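Osmolarity sensor protein EnvZ (Escherichia coli, PDB 5XGA) is a membrane-bound sensor histidine kinase that probably responds to osmolarity through its periplasmic domain and phosphorylates a partner response regulator. Local coordinates at residues V100-W105 and I110-P115. Sequence-based numbering, arbitrary orientation.
Sequences VWLKTW and IWVRVP. With CPS (3-[(3-cholamidopropyl)dimethylammonio]-1-propanesulfonate), chain B.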
# COMPACT_ATOMS: atom_id res chain seq x y z
N VAL A 100 2.39 7.13 -2.85
CA VAL A 100 1.33 6.81 -1.90
C VAL A 100 1.92 6.68 -0.50
O VAL A 100 2.98 6.07 -0.31
CB VAL A 100 0.58 5.52 -2.27
CG1 VAL A 100 -0.35 5.07 -1.13
CG2 VAL A 100 -0.19 5.71 -3.57
N TRP A 101 1.25 7.30 0.46
CA TRP A 101 1.61 7.20 1.86
C TRP A 101 0.45 6.49 2.57
O TRP A 101 -0.69 6.91 2.44
CB TRP A 101 1.86 8.58 2.48
CG TRP A 101 3.12 9.23 1.97
CD1 TRP A 101 3.26 10.01 0.86
CD2 TRP A 101 4.41 9.15 2.58
NE1 TRP A 101 4.57 10.42 0.73
CE2 TRP A 101 5.29 9.90 1.78
CE3 TRP A 101 4.91 8.51 3.72
CZ2 TRP A 101 6.65 10.03 2.08
CZ3 TRP A 101 6.25 8.64 4.02
CH2 TRP A 101 7.11 9.40 3.21
N LEU A 102 0.77 5.42 3.29
CA LEU A 102 -0.22 4.51 3.86
C LEU A 102 0.07 4.29 5.34
O LEU A 102 1.21 4.03 5.72
CB LEU A 102 -0.20 3.17 3.10
CG LEU A 102 -0.95 2.00 3.71
CD1 LEU A 102 -2.46 2.21 3.62
CD2 LEU A 102 -0.56 0.69 3.06
N LYS A 103 -0.96 4.41 6.17
CA LYS A 103 -0.88 4.04 7.57
C LYS A 103 -2.08 3.16 7.91
O LYS A 103 -3.19 3.41 7.43
CB LYS A 103 -0.83 5.29 8.47
CG LYS A 103 -0.72 4.96 9.95
CD LYS A 103 -0.43 6.19 10.81
CE LYS A 103 1.07 6.46 10.91
NZ LYS A 103 1.35 7.51 11.94
N THR A 104 -1.86 2.11 8.69
CA THR A 104 -2.96 1.21 9.07
C THR A 104 -3.05 1.02 10.56
O THR A 104 -2.13 1.35 11.30
CB THR A 104 -2.83 -0.20 8.46
OG1 THR A 104 -1.94 -1.00 9.27
CG2 THR A 104 -2.36 -0.16 6.99
N TRP A 105 -4.17 0.44 10.99
CA TRP A 105 -4.44 0.27 12.41
C TRP A 105 -3.44 -0.69 13.03
O TRP A 105 -3.23 -0.66 14.25
CB TRP A 105 -5.87 -0.23 12.62
CG TRP A 105 -6.05 -1.70 12.32
CD1 TRP A 105 -6.21 -2.71 13.24
CD2 TRP A 105 -6.09 -2.33 11.03
NE1 TRP A 105 -6.35 -3.92 12.60
CE2 TRP A 105 -6.27 -3.71 11.24
CE3 TRP A 105 -5.97 -1.86 9.72
CZ2 TRP A 105 -6.35 -4.63 10.19
CZ3 TRP A 105 -6.05 -2.77 8.68
CH2 TRP A 105 -6.24 -4.14 8.92
N ILE A 110 3.95 3.79 12.17
CA ILE A 110 4.73 3.61 10.94
C ILE A 110 3.97 4.14 9.72
O ILE A 110 2.80 3.82 9.52
CB ILE A 110 5.08 2.11 10.68
CG1 ILE A 110 5.97 1.56 11.80
CG2 ILE A 110 5.76 1.92 9.32
CD1 ILE A 110 7.25 2.35 12.01
N TRP A 111 4.64 4.95 8.91
CA TRP A 111 4.12 5.29 7.59
C TRP A 111 4.76 4.39 6.52
O TRP A 111 5.98 4.20 6.51
CB TRP A 111 4.38 6.75 7.26
CG TRP A 111 3.38 7.69 7.87
CD1 TRP A 111 3.53 8.40 9.03
CD2 TRP A 111 2.08 8.01 7.36
NE1 TRP A 111 2.40 9.15 9.26
CE2 TRP A 111 1.50 8.93 8.26
CE3 TRP A 111 1.35 7.62 6.23
CZ2 TRP A 111 0.22 9.45 8.07
CZ3 TRP A 111 0.09 8.14 6.04
CH2 TRP A 111 -0.47 9.04 6.96
N VAL A 112 3.93 3.87 5.64
CA VAL A 112 4.40 3.06 4.51
C VAL A 112 4.48 3.94 3.27
O VAL A 112 3.46 4.52 2.86
CB VAL A 112 3.47 1.85 4.27
CG1 VAL A 112 3.81 1.15 2.97
CG2 VAL A 112 3.55 0.87 5.44
N ARG A 113 5.67 4.06 2.69
CA ARG A 113 5.84 4.88 1.49
C ARG A 113 6.01 4.00 0.27
O ARG A 113 6.92 3.18 0.21
CB ARG A 113 7.06 5.80 1.62
CG ARG A 113 7.24 6.69 0.39
CD ARG A 113 8.63 7.31 0.37
NE ARG A 113 8.78 8.23 -0.77
CZ ARG A 113 9.28 7.88 -1.95
NH1 ARG A 113 9.70 6.64 -2.17
NH2 ARG A 113 9.38 8.78 -2.92
N VAL A 114 5.13 4.19 -0.71
CA VAL A 114 5.15 3.39 -1.93
C VAL A 114 4.98 4.27 -3.16
O VAL A 114 3.90 4.81 -3.40
CB VAL A 114 4.04 2.30 -1.93
CG1 VAL A 114 4.26 1.30 -3.05
CG2 VAL A 114 4.02 1.58 -0.61
N PRO A 115 6.05 4.43 -3.95
CA PRO A 115 5.97 5.15 -5.22
C PRO A 115 5.16 4.38 -6.26
O PRO A 115 5.30 3.16 -6.36
CB PRO A 115 7.44 5.25 -5.66
CG PRO A 115 8.07 4.04 -5.06
CD PRO A 115 7.39 3.90 -3.70
C1 CPS B . 1.80 -3.49 6.36
C2 CPS B . 3.17 -3.73 6.96
C3 CPS B . 2.45 -6.08 7.65
C4 CPS B . 2.43 -7.13 8.73
C5 CPS B . 3.80 -7.38 9.28
C6 CPS B . 4.36 -6.06 9.73
C7 CPS B . 5.63 -6.37 10.47
C8 CPS B . 5.26 -7.66 11.16
C9 CPS B . 3.91 -8.11 10.60
C10 CPS B . 4.61 -8.07 8.19
C11 CPS B . 4.02 -4.33 5.87
C12 CPS B . 0.88 -2.75 7.31
C13 CPS B . 1.49 -1.42 7.68
C14 CPS B . 2.81 -1.67 8.39
C15 CPS B . 3.75 -2.42 7.48
C16 CPS B . 5.10 -2.59 8.16
C17 CPS B . 5.12 -3.72 9.18
C18 CPS B . 4.49 -5.01 8.63
C19 CPS B . 3.10 -4.77 8.08
C20 CPS B . 3.76 -9.65 10.63
C21 CPS B . 2.55 -10.21 9.88
C22 CPS B . 3.80 -10.19 12.06
C23 CPS B . 3.96 -11.69 12.22
C24 CPS B . 4.66 -11.99 13.54
C25 CPS B . 6.68 -12.81 14.69
C26 CPS B . 8.13 -13.27 14.40
C27 CPS B . 8.99 -13.52 15.66
C28 CPS B . 9.96 -15.58 14.98
C29 CPS B . 10.95 -13.54 14.26
C30 CPS B . 11.13 -14.08 16.56
N1 CPS B . 5.90 -12.48 13.48
N2 CPS B . 10.26 -14.20 15.38
O1 CPS B . 4.11 -11.82 14.62
O2 CPS B . 0.55 -0.67 8.45
O3 CPS B . 4.52 -3.28 10.41
O4 CPS B . 1.63 -6.66 9.78
O HOH W 1 1.04 1.80 9.22
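Lys103 lays its aliphatic chain across one face of the Trp111 indole, CE lying 3.6 Å from the centroid of the five-membered ring in a CH-pi contact. The two belong to an antiparallel beta hairpin, strands 99-104 and 110-115, within the five-stranded sheet of the periplasmic domain. A bend at chi3 (-87°) brings CE over the ring; lysine suits the place because its methylenes can lie on an aromatic face while NZ reaches Asn58 OD1 and Pro108 O. Trp111 crosses Trp101 at about a right angle, its CE3 3.9 Å from Trp101 CB. An alanine in place of Trp111 would probably open a gap beside Trp101 and leave the Lys103 methylenes without their aromatic support. Arg113, extended from CG to NE, sets CG over the six-membered ring of Trp101, whose indole NE1 is hydrogen-bonded to Glu92 OE2. Paired backbone hydrogen bonds join Val100 with Val114 and Leu102 with Val112; the beta-branched valines suit extended strands. On the face carrying these four, Val100 and Val114 pack against helix 10-24, and Val112 CG2 lies 3.8 Å from CHAPS C13. A water joins Thr104 N to Ile110 O and CHAPS O2, and threonine's short hydroxyl side chain puts Thr104 OG1 2.6 Å from that O2, a hydrogen bond.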